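Local coordinates for protein alpha-L-rhamnosidase (Klebsiella oxytoca, PDB 4XHC) that probably hydrolyses terminal alpha-L-rhamnose residues from rhamnosides, as a family GH78 alpha-L-rhamnosidase with rhamnose held in its pocket, at residues L245-L250 against L306-V311; L301-L306 against W355-D360; V349-D354 against S364-A369. One frame throughout, in Å; residues are numbered along the deposited sequence.

In the fold
The three contacts lie in the helical six-hairpin glycosidase domain; contacts 1 and 2 line the rhamnose pocket, and contact 3 lies behind contact 2, away from the sugar. Contacts 1 and 2 both use helix 302-319 and share Leu306; their centres are about 10 Å apart, and they meet where Trp246 CE3 lies 3.7 Å from Tyr304 CE2. Contact 1 touches the sugar through Trp246 and Asp249, contact 2 through Tyr304, Trp355 and Phe358. Contact 3 is centred about 10 Å from contact 2 and about 20 Å from contact 1. Its Lys367 NZ lies 3.0 Å from Val357 O, a probable hydrogen bond, while the lysine side chain remains about 9 Å from the rhamnose.

Contact 1. Residues L245-L250 against L306-V311; sequences LWLGDL and LFFVDV. With RAM (alpha-L-rhamnopyranose), chain C.
Two helices of the six-hairpin glycosidase domain meet beside the rhamnose site, where Leu247, in the first turn of helix 247-259, reaches over to Phe307, Phe308 and Val311 of helix 302-319. The branched end of the leucine does the touching. Its CD2 lies 3.8 Å from the backbone N of Phe308 and 4.0 Å from Val311 CG2, whereas CD1 comes near the plane of the Phe308 ring, at its edge. Val311 CG2 stands anti to its own carbonyl carbon, which turns that methyl to the leucine. Next to Leu247, the Phe307 ring approaches Gly248 obliquely, with CD2 of the phenylalanine 4.1 Å from Gly248 CA. All of this is buried apolar packing, for which leucine, valine and phenylalanine are well suited.

The contact thus joins helix 247-259 to helix 302-319, in a domain of the (alpha/alpha)6 type expected of this family. The same helix start also meets the sugar. Trp246, at the N-cap position, lays one face of its indole against the rhamnose, with RAM C5 3.4 Å above the ring plane and offset toward the rim. Asp249 uses both carboxylate oxygens on adjacent hydroxyls: OD1 accepts from RAM O4 at 2.6 Å, and OD2 accepts from RAM O3 at 2.8 Å. With CG anti to the carbonyl carbon (chi1 -61°), this carboxylate reaches the sugar while Leu247, two residues earlier, faces helix 302-319. Arg251 pairs with Asp310 in a salt bridge and lies against Phe307 in a cation-pi contact.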
loop_
_atom_site.group_PDB
_atom_site.type_symbol
_atom_site.label_atom_id
_atom_site.label_comp_id
_atom_site.label_asym_id
_atom_site.label_seq_id
_atom_site.Cartn_x
_atom_site.Cartn_y
_atom_site.Cartn_z
ATOM N N LEU A 245 -19.089 -17.327 5.345
ATOM C CA LEU A 245 -20.144 -18.198 5.865
ATOM C C LEU A 245 -19.838 -19.679 5.645
ATOM O O LEU A 245 -19.787 -20.131 4.506
ATOM C CB LEU A 245 -21.461 -17.844 5.167
ATOM C CG LEU A 245 -22.717 -18.650 5.499
ATOM C CD1 LEU A 245 -23.096 -18.510 6.968
ATOM C CD2 LEU A 245 -23.866 -18.206 4.603
ATOM N N TRP A 246 -19.639 -20.427 6.733
ATOM C CA TRP A 246 -19.473 -21.898 6.689
ATOM C C TRP A 246 -20.625 -22.576 7.432
ATOM O O TRP A 246 -21.134 -22.051 8.422
ATOM C CB TRP A 246 -18.164 -22.338 7.357
ATOM C CG TRP A 246 -16.889 -22.026 6.621
ATOM C CD1 TRP A 246 -16.255 -20.823 6.558
ATOM C CD2 TRP A 246 -16.059 -22.947 5.908
ATOM N NE1 TRP A 246 -15.096 -20.931 5.827
ATOM C CE2 TRP A 246 -14.951 -22.227 5.421
ATOM C CE3 TRP A 246 -16.146 -24.309 5.625
ATOM C CZ2 TRP A 246 -13.936 -22.821 4.663
ATOM C CZ3 TRP A 246 -15.137 -24.901 4.862
ATOM C CH2 TRP A 246 -14.049 -24.157 4.397
ATOM N N LEU A 247 -21.009 -23.768 6.993
ATOM C CA LEU A 247 -22.215 -24.402 7.531
ATOM C C LEU A 247 -22.049 -24.923 8.964
ATOM O O LEU A 247 -22.950 -24.788 9.775
ATOM C CB LEU A 247 -22.709 -25.520 6.611
ATOM C CG LEU A 247 -24.176 -25.332 6.212
ATOM C CD1 LEU A 247 -24.506 -26.109 4.946
ATOM C CD2 LEU A 247 -25.107 -25.710 7.354
ATOM N N GLY A 248 -20.906 -25.512 9.278
ATOM C CA GLY A 248 -20.657 -26.003 10.631
ATOM C C GLY A 248 -20.685 -24.865 11.630
ATOM O O GLY A 248 -21.260 -24.993 12.723
ATOM N N ASP A 249 -20.062 -23.748 11.243
ATOM C CA ASP A 249 -19.988 -22.557 12.085
ATOM C C ASP A 249 -21.382 -21.949 12.273
ATOM O O ASP A 249 -21.803 -21.664 13.395
ATOM C CB ASP A 249 -19.020 -21.531 11.480
ATOM C CG ASP A 249 -17.594 -22.062 11.369
ATOM O OD1 ASP A 249 -17.383 -23.040 10.625
ATOM O OD2 ASP A 249 -16.680 -21.501 12.017
ATOM N N LEU A 250 -22.094 -21.777 11.162
ATOM C CA LEU A 250 -23.479 -21.301 11.166
ATOM C C LEU A 250 -24.346 -22.055 12.167
ATOM O O LEU A 250 -25.132 -21.448 12.889
ATOM C CB LEU A 250 -24.089 -21.437 9.762
ATOM C CG LEU A 250 -25.576 -21.112 9.606
ATOM C CD1 LEU A 250 -25.874 -19.701 10.082
ATOM C CD2 LEU A 250 -26.014 -21.283 8.162
ATOM N N LEU A 306 -24.822 -32.475 5.889
ATOM C CA LEU A 306 -25.856 -32.989 6.783
ATOM C C LEU A 306 -26.331 -31.965 7.812
ATOM O O LEU A 306 -27.470 -32.035 8.261
ATOM C CB LEU A 306 -25.364 -34.233 7.515
ATOM C CG LEU A 306 -25.320 -35.497 6.667
ATOM C CD1 LEU A 306 -24.364 -36.516 7.267
ATOM C CD2 LEU A 306 -26.716 -36.085 6.501
ATOM N N PHE A 307 -25.466 -31.025 8.191
ATOM C CA PHE A 307 -25.831 -30.021 9.182
ATOM C C PHE A 307 -26.877 -29.046 8.662
ATOM O O PHE A 307 -27.542 -28.387 9.458
ATOM C CB PHE A 307 -24.611 -29.239 9.692
ATOM C CG PHE A 307 -23.680 -30.033 10.581
ATOM C CD1 PHE A 307 -24.152 -31.009 11.442
ATOM C CD2 PHE A 307 -22.323 -29.752 10.585
ATOM C CE1 PHE A 307 -23.279 -31.717 12.253
ATOM C CE2 PHE A 307 -21.446 -30.449 11.402
ATOM C CZ PHE A 307 -21.925 -31.436 12.235
ATOM N N PHE A 308 -27.041 -28.964 7.349
ATOM C CA PHE A 308 -28.153 -28.208 6.794
ATOM C C PHE A 308 -29.471 -28.652 7.434
ATOM O O PHE A 308 -30.336 -27.824 7.745
ATOM C CB PHE A 308 -28.230 -28.381 5.277
ATOM C CG PHE A 308 -29.226 -27.470 4.617
ATOM C CD1 PHE A 308 -28.853 -26.198 4.206
ATOM C CD2 PHE A 308 -30.541 -27.877 4.421
ATOM C CE1 PHE A 308 -29.773 -25.354 3.602
ATOM C CE2 PHE A 308 -31.462 -27.037 3.820
ATOM C CZ PHE A 308 -31.078 -25.776 3.408
ATOM N N VAL A 309 -29.614 -29.955 7.654
ATOM C CA VAL A 309 -30.828 -30.485 8.253
ATOM C C VAL A 309 -31.006 -29.957 9.667
ATOM O O VAL A 309 -32.111 -29.529 10.031
ATOM C CB VAL A 309 -30.826 -32.024 8.315
ATOM C CG1 VAL A 309 -32.103 -32.537 8.973
ATOM C CG2 VAL A 309 -30.663 -32.616 6.924
ATOM N N ASP A 310 -29.940 -29.995 10.469
ATOM C CA ASP A 310 -30.070 -29.602 11.872
ATOM C C ASP A 310 -30.290 -28.089 12.004
ATOM O O ASP A 310 -31.053 -27.649 12.867
ATOM C CB ASP A 310 -28.881 -30.079 12.719
ATOM C CG ASP A 310 -29.148 -29.976 14.241
ATOM O OD1 ASP A 310 -30.237 -30.366 14.733
ATOM O OD2 ASP A 310 -28.249 -29.493 14.953
ATOM N N VAL A 311 -29.660 -27.300 11.136
ATOM C CA VAL A 311 -29.891 -25.854 11.146
ATOM C C VAL A 311 -31.349 -25.535 10.812
ATOM O O VAL A 311 -31.954 -24.678 11.452
ATOM C CB VAL A 311 -28.962 -25.091 10.174
ATOM C CG1 VAL A 311 -29.300 -23.605 10.182
ATOM C CG2 VAL A 311 -27.504 -25.296 10.561
HETATM C C1 RAM C . -11.554 -23.558 8.623
HETATM C C2 RAM C . -12.225 -22.647 9.632
HETATM C C3 RAM C . -13.733 -22.806 9.577
HETATM C C4 RAM C . -14.077 -24.280 9.444
HETATM C C5 RAM C . -13.608 -24.769 8.084
HETATM C C6 RAM C . -13.193 -26.218 8.081
HETATM O O1 RAM C . -10.532 -22.858 8.030
HETATM O O2 RAM C . -11.766 -23.055 10.910
HETATM O O3 RAM C . -14.343 -22.271 10.753
HETATM O O4 RAM C . -15.476 -24.472 9.544
HETATM O O5 RAM C . -12.482 -23.986 7.633
#

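Contact 2. Residues L301-L306 against W355-D360; sequences LFDYSL and WWVFID. With RAM (alpha-L-rhamnopyranose), chain C.
Asp303, in the first turn of helix 302-319, grips the loop 355-360 with its whole side chain. Its CB packs 3.6 Å from Val357 CG2, and CG comes beside the same methyl. Because CG stands between the backbone N and the carbonyl carbon (chi1 55°), the carboxylate reaches two consecutive backbone amides. OD1 accepts from Phe358 N at 2.9 Å, a nearly straight bond (172°) arriving from above the carboxylate plane; OD2 accepts from Ile359 N at 3.0 Å, on the syn side but tilted well out of the plane. A short acidic side chain suits this place because both oxygens fall within range of adjacent N-H groups. A third bond runs from Phe302 N to Trp356 O (2.8 Å).

The edge of Trp356 meets the face of Phe302 in a T-shaped pair, planes at 68°, and Leu301 CD2 sits over the centre of the six-membered ring of Trp355 in a CH-pi contact, 4.0 Å from its centroid. Tyr304 OH, passing 3.4 Å from Phe358 CD2, donates to RAM O4 at 2.6 Å. Phe358 turns a face and Trp355 an edge to the RAM C6 methyl, an aromatic lining consistent with a site for a 6-deoxy sugar.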
loop_
_atom_site.group_PDB
_atom_site.type_symbol
_atom_site.label_atom_id
_atom_site.label_comp_id
_atom_site.label_asym_id
_atom_site.label_seq_id
_atom_site.Cartn_x
_atom_site.Cartn_y
_atom_site.Cartn_z
ATOM N N LEU A 301 -18.203 -31.182 2.199
ATOM C CA LEU A 301 -17.953 -31.951 3.409
ATOM C C LEU A 301 -19.191 -32.747 3.856
ATOM O O LEU A 301 -20.293 -32.220 3.965
ATOM C CB LEU A 301 -17.488 -31.018 4.525
ATOM C CG LEU A 301 -16.080 -30.421 4.359
ATOM C CD1 LEU A 301 -15.882 -29.236 5.286
ATOM C CD2 LEU A 301 -14.986 -31.458 4.598
ATOM N N PHE A 302 -18.993 -34.032 4.108
ATOM C CA PHE A 302 -20.058 -34.936 4.529
ATOM C C PHE A 302 -20.859 -34.365 5.695
ATOM O O PHE A 302 -22.089 -34.346 5.648
ATOM C CB PHE A 302 -19.430 -36.270 4.908
ATOM C CG PHE A 302 -20.413 -37.349 5.298
ATOM C CD1 PHE A 302 -21.042 -38.130 4.332
ATOM C CD2 PHE A 302 -20.643 -37.636 6.638
ATOM C CE1 PHE A 302 -21.903 -39.153 4.692
ATOM C CE2 PHE A 302 -21.512 -38.646 7.003
ATOM C CZ PHE A 302 -22.142 -39.408 6.029
ATOM N N ASP A 303 -20.163 -33.881 6.725
ATOM C CA ASP A 303 -20.830 -33.430 7.952
ATOM C C ASP A 303 -21.528 -32.087 7.788
ATOM O O ASP A 303 -22.679 -31.930 8.203
ATOM C CB ASP A 303 -19.895 -33.436 9.191
ATOM C CG ASP A 303 -18.603 -32.632 9.004
ATOM O OD1 ASP A 303 -18.139 -32.435 7.856
ATOM O OD2 ASP A 303 -18.006 -32.247 10.037
ATOM N N TYR A 304 -20.846 -31.133 7.163
ATOM C CA TYR A 304 -21.420 -29.808 6.925
ATOM C C TYR A 304 -22.667 -29.857 6.040
ATOM O O TYR A 304 -23.613 -29.096 6.254
ATOM C CB TYR A 304 -20.371 -28.871 6.316
ATOM C CG TYR A 304 -19.398 -28.288 7.319
ATOM C CD1 TYR A 304 -19.115 -28.946 8.512
ATOM C CD2 TYR A 304 -18.739 -27.097 7.060
ATOM C CE1 TYR A 304 -18.235 -28.418 9.425
ATOM C CE2 TYR A 304 -17.843 -26.575 7.971
ATOM C CZ TYR A 304 -17.598 -27.245 9.146
ATOM O OH TYR A 304 -16.721 -26.742 10.073
ATOM N N SER A 305 -22.675 -30.753 5.059
ATOM C CA SER A 305 -23.869 -30.965 4.240
ATOM C C SER A 305 -25.046 -31.433 5.098
ATOM O O SER A 305 -26.119 -30.850 5.054
ATOM C CB SER A 305 -23.597 -31.978 3.118
ATOM O OG SER A 305 -24.805 -32.547 2.656
ATOM N N LEU A 306 -24.822 -32.475 5.889
ATOM C CA LEU A 306 -25.856 -32.989 6.783
ATOM C C LEU A 306 -26.331 -31.965 7.812
ATOM O O LEU A 306 -27.470 -32.035 8.261
ATOM C CB LEU A 306 -25.364 -34.233 7.515
ATOM C CG LEU A 306 -25.320 -35.497 6.667
ATOM C CD1 LEU A 306 -24.364 -36.516 7.267
ATOM C CD2 LEU A 306 -26.716 -36.085 6.501
ATOM N N TRP A 355 -10.114 -35.476 2.464
ATOM C CA TRP A 355 -10.763 -34.594 3.454
ATOM C C TRP A 355 -12.264 -34.522 3.162
ATOM O O TRP A 355 -12.798 -33.497 2.737
ATOM C CB TRP A 355 -10.104 -33.209 3.416
ATOM C CG TRP A 355 -10.423 -32.294 4.584
ATOM C CD1 TRP A 355 -10.271 -32.564 5.914
ATOM C CD2 TRP A 355 -10.909 -30.949 4.505
ATOM N NE1 TRP A 355 -10.660 -31.479 6.671
ATOM C CE2 TRP A 355 -11.055 -30.476 5.829
ATOM C CE3 TRP A 355 -11.248 -30.103 3.443
ATOM C CZ2 TRP A 355 -11.525 -29.199 6.114
ATOM C CZ3 TRP A 355 -11.714 -28.839 3.724
ATOM C CH2 TRP A 355 -11.847 -28.396 5.049
ATOM N N TRP A 356 -12.933 -35.645 3.406
ATOM C CA TRP A 356 -14.325 -35.852 3.012
ATOM C C TRP A 356 -15.327 -35.436 4.081
ATOM O O TRP A 356 -16.500 -35.235 3.784
ATOM C CB TRP A 356 -14.554 -37.314 2.620
ATOM C CG TRP A 356 -14.315 -38.335 3.715
ATOM C CD1 TRP A 356 -13.128 -38.891 4.070
ATOM C CD2 TRP A 356 -15.306 -38.933 4.558
ATOM N NE1 TRP A 356 -13.307 -39.782 5.099
ATOM C CE2 TRP A 356 -14.637 -39.834 5.415
ATOM C CE3 TRP A 356 -16.699 -38.798 4.669
ATOM C CZ2 TRP A 356 -15.312 -40.594 6.374
ATOM C CZ3 TRP A 356 -17.371 -39.546 5.625
ATOM C CH2 TRP A 356 -16.676 -40.436 6.466
ATOM N N VAL A 357 -14.855 -35.314 5.316
ATOM C CA VAL A 357 -15.658 -34.880 6.451
ATOM C C VAL A 357 -14.741 -34.073 7.390
ATOM O O VAL A 357 -13.538 -34.328 7.457
ATOM C CB VAL A 357 -16.270 -36.093 7.169
ATOM C CG1 VAL A 357 -15.196 -37.028 7.696
ATOM C CG2 VAL A 357 -17.203 -35.658 8.292
ATOM N N PHE A 358 -15.285 -33.087 8.103
ATOM C CA PHE A 358 -14.430 -32.230 8.929
ATOM C C PHE A 358 -14.201 -32.713 10.369
ATOM O O PHE A 358 -13.098 -33.118 10.712
ATOM C CB PHE A 358 -14.913 -30.778 8.953
ATOM C CG PHE A 358 -14.130 -29.932 9.906
ATOM C CD1 PHE A 358 -12.769 -29.751 9.716
ATOM C CD2 PHE A 358 -14.728 -29.377 11.025
ATOM C CE1 PHE A 358 -12.025 -29.002 10.603
ATOM C CE2 PHE A 358 -13.980 -28.625 11.924
ATOM C CZ PHE A 358 -12.629 -28.437 11.710
ATOM N N ILE A 359 -15.230 -32.621 11.208
ATOM C CA ILE A 359 -15.177 -33.058 12.618
ATOM C C ILE A 359 -14.318 -32.201 13.554
ATOM O O ILE A 359 -14.832 -31.706 14.553
ATOM C CB ILE A 359 -14.736 -34.523 12.763
ATOM C CG1 ILE A 359 -15.537 -35.435 11.815
ATOM C CG2 ILE A 359 -14.876 -34.978 14.208
ATOM C CD1 ILE A 359 -17.034 -35.448 12.034
ATOM N N ASP A 360 -13.028 -32.051 13.264
ATOM C CA ASP A 360 -12.119 -31.218 14.090
ATOM C C ASP A 360 -10.846 -30.925 13.300
ATOM O O ASP A 360 -10.588 -31.553 12.279
ATOM C CB ASP A 360 -11.770 -31.947 15.398
ATOM C CG ASP A 360 -11.034 -31.060 16.427
ATOM O OD1 ASP A 360 -11.006 -29.817 16.284
ATOM O OD2 ASP A 360 -10.493 -31.616 17.416
HETATM C C1 RAM C . -11.554 -23.558 8.623
HETATM C C2 RAM C . -12.225 -22.647 9.632
HETATM C C3 RAM C . -13.733 -22.806 9.577
HETATM C C4 RAM C . -14.077 -24.280 9.444
HETATM C C5 RAM C . -13.608 -24.769 8.084
HETATM C C6 RAM C . -13.193 -26.218 8.081
HETATM O O1 RAM C . -10.532 -22.858 8.030
HETATM O O2 RAM C . -11.766 -23.055 10.910
HETATM O O3 RAM C . -14.343 -22.271 10.753
HETATM O O4 RAM C . -15.476 -24.472 9.544
HETATM O O5 RAM C . -12.482 -23.986 7.633
#

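Contact 3. Residues V349-D354 against S364-A369; sequences VRDSDD and SLNKQA
Gln368 and Asn366 fasten the start of helix 368-389 to the loop 349-354, and the firm part of the contact rests on their two amide groups. Gln368, with CG anti to the backbone N (chi1 169°) and its chain extended beyond, carries NE2 to Val349 O at 2.8 Å. That bond is nearly linear at the hydrogen (171°), and the acceptor lies almost in the amide plane. Val349 itself is buried, its side chain against Trp356 while Gln368 takes its carbonyl. A glutamine suits the position because its length spans the gap and its amide has two polar ends: OE1 accepts from Gly423 N. Asp351 crosses Gln368 at about a right angle, placing its CB 4.0 Å from NE2.

Asp351 and Asn366 approach from opposite directions. Asn366 ND2 donates to Asp351 OD2 at 2.8 Å, on the syn side but tilted out of the carboxylate plane, with the two flat groups turned 65° apart. The other end of the same amide makes an Asx turn that leads into the helix: Asn366 OD1 accepts from Gln368 N at 3.2 Å, a capping bond met from above the carbonyl plane. OD1 also bonds to Ser422 OG. Asparagine is well chosen here, since one amide both caps the turn and donates to the loop. Lys367, whose CB lies 5.3 Å from Asp351 OD1, turns inward, sending NZ to the backbone oxygens of Val357 and Phe358 in the buried loop 355-360.

The solvent side is looser. Arg350 directs its CB away from the helix start and remains exposed, although its NH1 bonds to Thr341 O. Farther on, the loop bonds to itself and to Arg342, with Ser352 OG donating to Asp354 OD1 at 2.6 Å, while Asp353 and Asp354 stand exposed.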
loop_
_atom_site.group_PDB
_atom_site.type_symbol
_atom_site.label_atom_id
_atom_site.label_comp_id
_atom_site.label_asym_id
_atom_site.label_seq_id
_atom_site.Cartn_x
_atom_site.Cartn_y
_atom_site.Cartn_z
ATOM N N VAL A 349 -20.610 -46.346 7.500
ATOM C CA VAL A 349 -20.037 -45.352 6.572
ATOM C C VAL A 349 -18.617 -45.719 6.143
ATOM O O VAL A 349 -17.782 -46.001 6.991
ATOM C CB VAL A 349 -20.010 -43.967 7.245
ATOM C CG1 VAL A 349 -19.126 -43.005 6.492
ATOM C CG2 VAL A 349 -21.412 -43.399 7.339
ATOM N N ARG A 350 -18.350 -45.705 4.835
ATOM C CA ARG A 350 -17.016 -46.016 4.309
ATOM C C ARG A 350 -15.999 -44.972 4.719
ATOM O O ARG A 350 -16.294 -43.785 4.729
ATOM C CB ARG A 350 -17.015 -46.067 2.781
ATOM C CG ARG A 350 -17.614 -47.319 2.193
ATOM C CD ARG A 350 -17.495 -47.333 0.675
ATOM N NE ARG A 350 -18.634 -48.037 0.074
ATOM C CZ ARG A 350 -19.761 -47.461 -0.361
ATOM N NH1 ARG A 350 -19.942 -46.141 -0.296
ATOM N NH2 ARG A 350 -20.721 -48.223 -0.874
ATOM N N ASP A 351 -14.785 -45.422 5.006
ATOM C CA ASP A 351 -13.696 -44.539 5.394
ATOM C C ASP A 351 -12.813 -44.242 4.178
ATOM O O ASP A 351 -12.750 -45.036 3.256
ATOM C CB ASP A 351 -12.891 -45.211 6.516
ATOM C CG ASP A 351 -11.866 -44.292 7.151
ATOM O OD1 ASP A 351 -12.094 -43.060 7.234
ATOM O OD2 ASP A 351 -10.832 -44.828 7.597
ATOM N N SER A 352 -12.145 -43.093 4.168
ATOM C CA SER A 352 -11.117 -42.803 3.150
ATOM C C SER A 352 -10.178 -41.709 3.642
ATOM O O SER A 352 -10.484 -41.020 4.621
ATOM C CB SER A 352 -11.737 -42.413 1.806
ATOM O OG SER A 352 -12.502 -41.225 1.923
ATOM N N ASP A 353 -9.038 -41.567 2.965
ATOM C CA ASP A 353 -7.951 -40.704 3.431
ATOM C C ASP A 353 -8.069 -39.234 2.984
ATOM O O ASP A 353 -7.399 -38.365 3.535
ATOM C CB ASP A 353 -6.601 -41.279 2.978
ATOM C CG ASP A 353 -6.324 -42.679 3.544
ATOM O OD1 ASP A 353 -6.858 -43.015 4.634
ATOM O OD2 ASP A 353 -5.545 -43.436 2.901
ATOM N N ASP A 354 -8.915 -38.953 1.999
ATOM C CA ASP A 354 -9.162 -37.568 1.575
ATOM C C ASP A 354 -9.929 -36.783 2.666
ATOM O O ASP A 354 -10.319 -37.355 3.681
ATOM C CB ASP A 354 -9.890 -37.528 0.220
ATOM C CG ASP A 354 -11.201 -38.302 0.224
ATOM O OD1 ASP A 354 -11.171 -39.543 0.393
ATOM O OD2 ASP A 354 -12.266 -37.670 0.065
ATOM N N SER A 364 -4.401 -36.201 12.607
ATOM C CA SER A 364 -4.235 -37.625 12.874
ATOM C C SER A 364 -5.565 -38.342 13.203
ATOM O O SER A 364 -5.565 -39.494 13.636
ATOM C CB SER A 364 -3.248 -37.807 14.031
ATOM O OG SER A 364 -3.829 -37.361 15.258
ATOM N N LEU A 365 -6.695 -37.670 13.029
ATOM C CA LEU A 365 -7.981 -38.230 13.467
ATOM C C LEU A 365 -8.575 -39.088 12.367
ATOM O O LEU A 365 -8.815 -38.594 11.282
ATOM C CB LEU A 365 -8.985 -37.112 13.830
ATOM C CG LEU A 365 -10.437 -37.513 14.150
ATOM C CD1 LEU A 365 -10.510 -38.470 15.335
ATOM C CD2 LEU A 365 -11.287 -36.292 14.437
ATOM N N ASN A 366 -8.811 -40.362 12.656
ATOM C CA ASN A 366 -9.644 -41.173 11.788
ATOM C C ASN A 366 -11.102 -40.830 12.004
ATOM O O ASN A 366 -11.607 -40.902 13.126
ATOM C CB ASN A 366 -9.458 -42.665 12.024
ATOM C CG ASN A 366 -10.296 -43.491 11.066
ATOM O OD1 ASN A 366 -11.493 -43.708 11.287
ATOM N ND2 ASN A 366 -9.686 -43.904 9.961
ATOM N N LYS A 367 -11.794 -40.513 10.920
ATOM C CA LYS A 367 -13.095 -39.854 11.025
ATOM C C LYS A 367 -14.329 -40.738 10.859
ATOM O O LYS A 367 -15.444 -40.258 10.981
ATOM C CB LYS A 367 -13.119 -38.690 10.036
ATOM C CG LYS A 367 -12.312 -37.524 10.570
ATOM C CD LYS A 367 -11.771 -36.647 9.474
ATOM C CE LYS A 367 -11.019 -35.487 10.074
ATOM N NZ LYS A 367 -11.008 -34.364 9.108
ATOM N N GLN A 368 -14.137 -42.027 10.631
ATOM C CA GLN A 368 -15.257 -42.918 10.314
ATOM C C GLN A 368 -16.345 -42.968 11.379
ATOM O O GLN A 368 -17.511 -42.803 11.074
ATOM C CB GLN A 368 -14.741 -44.324 10.064
ATOM C CG GLN A 368 -15.832 -45.362 9.986
ATOM C CD GLN A 368 -15.291 -46.727 9.621
ATOM O OE1 GLN A 368 -14.486 -47.321 10.352
ATOM N NE2 GLN A 368 -15.753 -47.250 8.498
ATOM N N ALA A 369 -15.967 -43.213 12.625
ATOM C CA ALA A 369 -16.949 -43.361 13.712
ATOM C C ALA A 369 -17.703 -42.060 13.988
ATOM O O ALA A 369 -18.909 -42.071 14.184
ATOM C CB ALA A 369 -16.273 -43.858 14.982
#